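Local structure of arginine kinase (Cydia pomonella granulosis virus, 6VVG) at residues P71-L76 with C159-S164; L59-H64 with H77-N82. The protein probably phosphorylates serine and threonine residues with ATP, as a viral protein kinase whose activity depends on side-to-side dimerization around its regulatory helix. All coordinates share one frame; numbering follows the deposited sequence.

In the fold
Contact 2 includes helix 59-66, which corresponds to the regulatory alphaC helix, and contact 1 packs beside it; their centres lie about 10 Å apart. Contact 1 joins the loop before strand 76-82 to 159-164 beside the AMP; contact 2 packs the helix on that strand at the subunit interface. His64 connects them: its ND1 lies 3.1 Å from Ile74 O, probably a hydrogen bond, and its CE1 is 3.3 Å from CE2 of Tyr161. In contact 1 Ile74, Cys159 and Asp160 line the nucleotide pocket, whereas the Phe79 side chain of contact 2 stays about 13 Å from the AMP. The helix at the dimer interface is thus tied to the nucleotide site through the Glu60-Lys49 salt bridge and His64.

Contact 1 (P71-L76 with C159-S164); sequences PNFIKL and CDYGLS. With AMP (adenosine monophosphate), chain C.
The phenol oxygen of Tyr161 reaches the backbone of Ile74, whose N donates a hydrogen bond to OH at 3.0 Å with an N-H...O angle of 148°, the donor lying near the plane of the phenol ring. CG of Tyr161 stands beside its own backbone N and opposite the carbonyl carbon (chi1 -36°), which directs the ring toward Ile74. The same hydroxyl also bonds to Val158 O, so two partners fix its position in a buried setting. A tyrosine suits the place because its flat ring fills apolar space while its tip satisfies backbone groups. Phe73 meets that tip with its own ring edge, CD2 standing 3.3 Å from Tyr161 OH. The two rings meet obliquely, centroids 5.7 Å apart and planes inclined at 56°. Asp160, Tyr161 and Gly162 form the DYG version of the DFG motif that begins the activation segment of protein kinases. Tyr161 rests against Val63 and His64 of helix 59-66, as the DFG aromatic does in the DFG-in state. His64 in turn touches Leu76; with His139 these residues hold positions consistent with the regulatory spine. In Asp160, OD1 accepts from Gly162 N at 3.2 Å, closing an Asx turn; glycine, with no side chain, leaves room for this close carboxylate. The other oxygen, OD2, comes to 3.1 Å from AMP O1P. Tyr161 O takes bonds from both OG and N of Ser164, which arrive from the same face of its carbonyl plane. On the nucleotide side the extended outer chain of Ile74 carries CD1 between Cys159 CB at 3.6 Å and AMP N6 at 3.3 Å. Cys159 is small enough for its CB to lie against this methyl, with SG between its own backbone N and carbonyl carbon and 3.3 Å from AMP O2P.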
# COMPACT_ATOMS: atom_id res chain seq x y z
N PRO A 71 4.91 -5.66 18.46
CA PRO A 71 6.27 -5.55 19.04
C PRO A 71 7.36 -6.14 18.16
O PRO A 71 8.54 -5.90 18.44
CB PRO A 71 6.16 -6.31 20.36
CG PRO A 71 4.95 -7.18 20.24
CD PRO A 71 4.02 -6.51 19.27
N ASN A 72 7.03 -6.88 17.11
CA ASN A 72 8.03 -7.53 16.27
C ASN A 72 8.29 -6.79 14.97
O ASN A 72 9.03 -7.29 14.11
CB ASN A 72 7.60 -8.97 15.99
CG ASN A 72 7.38 -9.77 17.25
OD1 ASN A 72 6.25 -10.15 17.58
ND2 ASN A 72 8.45 -10.02 17.99
N PHE A 73 7.72 -5.60 14.80
CA PHE A 73 8.03 -4.70 13.70
C PHE A 73 8.66 -3.44 14.26
O PHE A 73 8.75 -3.25 15.48
CB PHE A 73 6.77 -4.39 12.88
CG PHE A 73 6.28 -5.57 12.07
CD1 PHE A 73 5.40 -6.49 12.62
CD2 PHE A 73 6.71 -5.77 10.77
CE1 PHE A 73 4.95 -7.57 11.89
CE2 PHE A 73 6.27 -6.85 10.03
CZ PHE A 73 5.39 -7.76 10.60
N ILE A 74 9.13 -2.57 13.37
CA ILE A 74 9.97 -1.43 13.74
C ILE A 74 9.17 -0.15 13.58
O ILE A 74 8.61 0.12 12.51
CB ILE A 74 11.26 -1.40 12.89
CG1 ILE A 74 11.98 -2.75 13.03
CG2 ILE A 74 12.14 -0.25 13.31
CD1 ILE A 74 13.40 -2.77 12.52
N LYS A 75 9.12 0.65 14.65
CA LYS A 75 8.33 1.87 14.63
C LYS A 75 9.00 2.93 13.76
O LYS A 75 10.21 3.13 13.83
CB LYS A 75 8.14 2.42 16.05
CG LYS A 75 8.03 1.39 17.16
CD LYS A 75 6.68 0.69 17.17
CE LYS A 75 6.66 -0.45 18.19
NZ LYS A 75 7.95 -1.21 18.25
N LEU A 76 8.19 3.62 12.96
CA LEU A 76 8.66 4.73 12.14
C LEU A 76 8.34 6.04 12.84
O LEU A 76 7.17 6.34 13.12
CB LEU A 76 8.01 4.70 10.76
CG LEU A 76 8.44 5.79 9.79
CD1 LEU A 76 9.86 5.52 9.29
CD2 LEU A 76 7.48 5.91 8.62
N CYS A 159 12.34 -6.54 9.57
CA CYS A 159 12.76 -5.24 9.08
C CYS A 159 12.86 -5.24 7.56
O CYS A 159 12.69 -6.26 6.90
CB CYS A 159 14.11 -4.82 9.70
SG CYS A 159 15.57 -5.59 8.94
N ASP A 160 13.13 -4.04 7.02
CA ASP A 160 13.28 -3.80 5.58
C ASP A 160 12.01 -4.17 4.80
O ASP A 160 11.94 -5.19 4.12
CB ASP A 160 14.49 -4.51 4.99
CG ASP A 160 14.90 -3.93 3.64
OD1 ASP A 160 14.09 -3.17 3.06
OD2 ASP A 160 16.01 -4.22 3.15
N TYR A 161 10.99 -3.34 4.97
CA TYR A 161 9.75 -3.47 4.22
C TYR A 161 9.82 -2.86 2.82
O TYR A 161 8.78 -2.59 2.21
CB TYR A 161 8.61 -2.85 5.03
CG TYR A 161 8.77 -3.07 6.53
CD1 TYR A 161 9.17 -4.30 7.03
CD2 TYR A 161 8.55 -2.03 7.43
CE1 TYR A 161 9.33 -4.50 8.39
CE2 TYR A 161 8.71 -2.23 8.79
CZ TYR A 161 9.10 -3.46 9.26
OH TYR A 161 9.26 -3.66 10.61
N GLY A 162 11.03 -2.67 2.28
CA GLY A 162 11.19 -1.99 1.00
C GLY A 162 10.76 -2.80 -0.21
O GLY A 162 10.57 -2.22 -1.28
N LEU A 163 10.61 -4.12 -0.07
CA LEU A 163 10.13 -4.96 -1.16
C LEU A 163 8.72 -5.47 -0.91
O LEU A 163 8.27 -6.38 -1.62
CB LEU A 163 11.08 -6.14 -1.37
CG LEU A 163 12.46 -5.80 -1.96
CD1 LEU A 163 13.24 -7.07 -2.26
CD2 LEU A 163 12.34 -4.94 -3.21
N SER A 164 8.01 -4.90 0.06
CA SER A 164 6.66 -5.35 0.39
C SER A 164 5.71 -5.10 -0.78
O SER A 164 5.87 -4.15 -1.55
CB SER A 164 6.15 -4.61 1.63
OG SER A 164 6.87 -5.00 2.79
P AMP C . 18.01 -2.69 6.15
O1P AMP C . 18.39 -3.70 5.09
O2P AMP C . 17.46 -3.45 7.33
O3P AMP C . 17.12 -1.65 5.50
O5' AMP C . 19.31 -1.93 6.65
C5' AMP C . 20.60 -2.49 6.48
C4' AMP C . 21.15 -3.05 7.77
O4' AMP C . 21.13 -2.03 8.81
C3' AMP C . 20.38 -4.20 8.39
O3' AMP C . 20.65 -5.45 7.76
C2' AMP C . 20.82 -4.14 9.84
O2' AMP C . 22.14 -4.65 9.99
C1' AMP C . 20.85 -2.62 10.06
N9 AMP C . 19.54 -2.13 10.53
C8 AMP C . 18.52 -1.85 9.72
N7 AMP C . 17.50 -1.45 10.47
C5 AMP C . 17.89 -1.48 11.75
C6 AMP C . 17.23 -1.17 12.92
N6 AMP C . 15.89 -0.69 13.18
N1 AMP C . 17.84 -1.29 14.08
C2 AMP C . 19.13 -1.72 14.12
N3 AMP C . 19.78 -2.03 12.98
C4 AMP C . 19.15 -1.91 11.79

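Contact 2 (L59-H64 with H77-N82)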
# COMPACT_ATOMS: atom_id res chain seq x y z
N LEU A 59 4.82 1.24 -0.40
CA LEU A 59 4.26 0.31 0.57
C LEU A 59 5.15 0.16 1.80
O LEU A 59 4.66 -0.27 2.85
CB LEU A 59 4.04 -1.05 -0.08
CG LEU A 59 2.92 -1.92 0.49
CD1 LEU A 59 1.57 -1.27 0.21
CD2 LEU A 59 2.97 -3.33 -0.07
N GLU A 60 6.43 0.49 1.69
CA GLU A 60 7.31 0.43 2.86
C GLU A 60 6.78 1.32 3.98
O GLU A 60 6.86 0.96 5.16
CB GLU A 60 8.73 0.84 2.47
CG GLU A 60 9.74 0.73 3.60
CD GLU A 60 11.17 0.88 3.13
OE1 GLU A 60 11.39 1.17 1.93
OE2 GLU A 60 12.09 0.70 3.96
N PHE A 61 6.22 2.47 3.62
CA PHE A 61 5.62 3.35 4.63
C PHE A 61 4.44 2.66 5.31
O PHE A 61 4.31 2.69 6.53
CB PHE A 61 5.19 4.66 3.97
CG PHE A 61 4.45 5.60 4.89
CD1 PHE A 61 5.10 6.21 5.94
CD2 PHE A 61 3.10 5.86 4.69
CE1 PHE A 61 4.43 7.07 6.79
CE2 PHE A 61 2.42 6.72 5.54
CZ PHE A 61 3.09 7.32 6.59
N ASP A 62 3.57 2.02 4.52
CA ASP A 62 2.37 1.40 5.08
C ASP A 62 2.73 0.34 6.11
O ASP A 62 2.08 0.23 7.15
CB ASP A 62 1.52 0.79 3.97
CG ASP A 62 1.12 1.80 2.91
OD1 ASP A 62 2.03 2.38 2.28
OD2 ASP A 62 -0.10 2.02 2.72
N VAL A 63 3.73 -0.49 5.81
CA VAL A 63 4.06 -1.59 6.71
C VAL A 63 4.44 -1.05 8.09
O VAL A 63 3.98 -1.55 9.12
CB VAL A 63 5.18 -2.46 6.12
CG1 VAL A 63 5.63 -3.50 7.13
CG2 VAL A 63 4.71 -3.12 4.83
N HIS A 64 5.28 -0.01 8.12
CA HIS A 64 5.63 0.61 9.40
C HIS A 64 4.37 1.05 10.13
O HIS A 64 4.17 0.73 11.31
CB HIS A 64 6.55 1.81 9.18
CG HIS A 64 7.93 1.45 8.74
ND1 HIS A 64 8.92 1.06 9.62
CD2 HIS A 64 8.50 1.45 7.51
CE1 HIS A 64 10.03 0.82 8.95
NE2 HIS A 64 9.80 1.05 7.67
N HIS A 77 9.37 6.84 13.11
CA HIS A 77 9.19 8.08 13.85
C HIS A 77 9.01 9.28 12.92
O HIS A 77 8.12 10.11 13.15
CB HIS A 77 10.38 8.29 14.78
CG HIS A 77 10.35 7.41 15.99
ND1 HIS A 77 9.38 7.51 16.96
CD2 HIS A 77 11.16 6.39 16.37
CE1 HIS A 77 9.59 6.60 17.89
NE2 HIS A 77 10.67 5.92 17.57
N ASN A 78 9.83 9.38 11.88
CA ASN A 78 9.69 10.44 10.90
C ASN A 78 9.92 9.87 9.51
O ASN A 78 10.61 8.85 9.35
CB ASN A 78 10.68 11.59 11.15
CG ASN A 78 10.57 12.15 12.55
OD1 ASN A 78 9.88 13.14 12.78
ND2 ASN A 78 11.26 11.52 13.50
N PHE A 79 9.35 10.53 8.50
CA PHE A 79 9.49 10.09 7.12
C PHE A 79 9.25 11.30 6.23
O PHE A 79 8.22 11.98 6.36
CB PHE A 79 8.51 8.96 6.80
CG PHE A 79 8.40 8.63 5.35
CD1 PHE A 79 9.53 8.30 4.60
CD2 PHE A 79 7.17 8.63 4.72
CE1 PHE A 79 9.42 8.00 3.25
CE2 PHE A 79 7.05 8.33 3.38
CZ PHE A 79 8.18 8.01 2.64
N VAL A 80 10.20 11.57 5.35
CA VAL A 80 10.13 12.68 4.41
C VAL A 80 10.37 12.09 3.02
O VAL A 80 11.46 11.59 2.74
CB VAL A 80 11.15 13.78 4.71
CG1 VAL A 80 11.03 14.89 3.69
CG2 VAL A 80 10.96 14.30 6.12
N PHE A 81 9.35 12.14 2.17
CA PHE A 81 9.48 11.72 0.78
C PHE A 81 9.61 12.95 -0.10
O PHE A 81 8.89 13.94 0.09
CB PHE A 81 8.27 10.88 0.34
CG PHE A 81 8.09 10.82 -1.15
CD1 PHE A 81 8.75 9.85 -1.90
CD2 PHE A 81 7.26 11.72 -1.80
CE1 PHE A 81 8.58 9.80 -3.27
CE2 PHE A 81 7.09 11.67 -3.16
CZ PHE A 81 7.75 10.71 -3.90
N ASN A 82 10.54 12.90 -1.05
CA ASN A 82 10.71 13.95 -2.05
C ASN A 82 10.70 13.32 -3.43
O ASN A 82 11.44 12.37 -3.69
CB ASN A 82 12.02 14.73 -1.85
CG ASN A 82 12.04 15.51 -0.56
OD1 ASN A 82 11.31 16.49 -0.40
ND2 ASN A 82 12.87 15.07 0.38
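Val63 N bonds to Leu59 O at 3.1 Å, closing the helical turn that presents Phe61 to Phe79. This is the packing of the kinase alphaC helix on strand 76-82, outermost in this chain's N-lobe sheet, and between 59-64 and 77-82 the contact is made by the two phenylalanines alone. Each has CG anti to its backbone N (chi1 175° in Phe61, 169° in Phe79), and the rings meet in the space between helix and strand. Although the planes are inclined by only 25°, one ring is displaced well past the other, with centroids 5.2 Å apart. CD1 of Phe61 approaches CD2 of Phe79 to 3.4 Å. Large aromatic groups suit the gap, since the facing CA atoms of the pair are 8.2 Å apart. Phe79 also leans on Phe56 and Leu89. Phe61 meets Phe79 and Phe81 of the second subunit edge-to-face, and strand 76-82 pairs antiparallel with a strand of that subunit, so this apolar layer is shared across the dimer. On the inner side of the helix, Glu60 OE2 forms a salt bridge to Lys49 NZ, consistent with an active-like arrangement. His77 and Asn78 are both paired with Ile90, a classic beta bulge, and His77 NE2 bonds to Asp92 OD1.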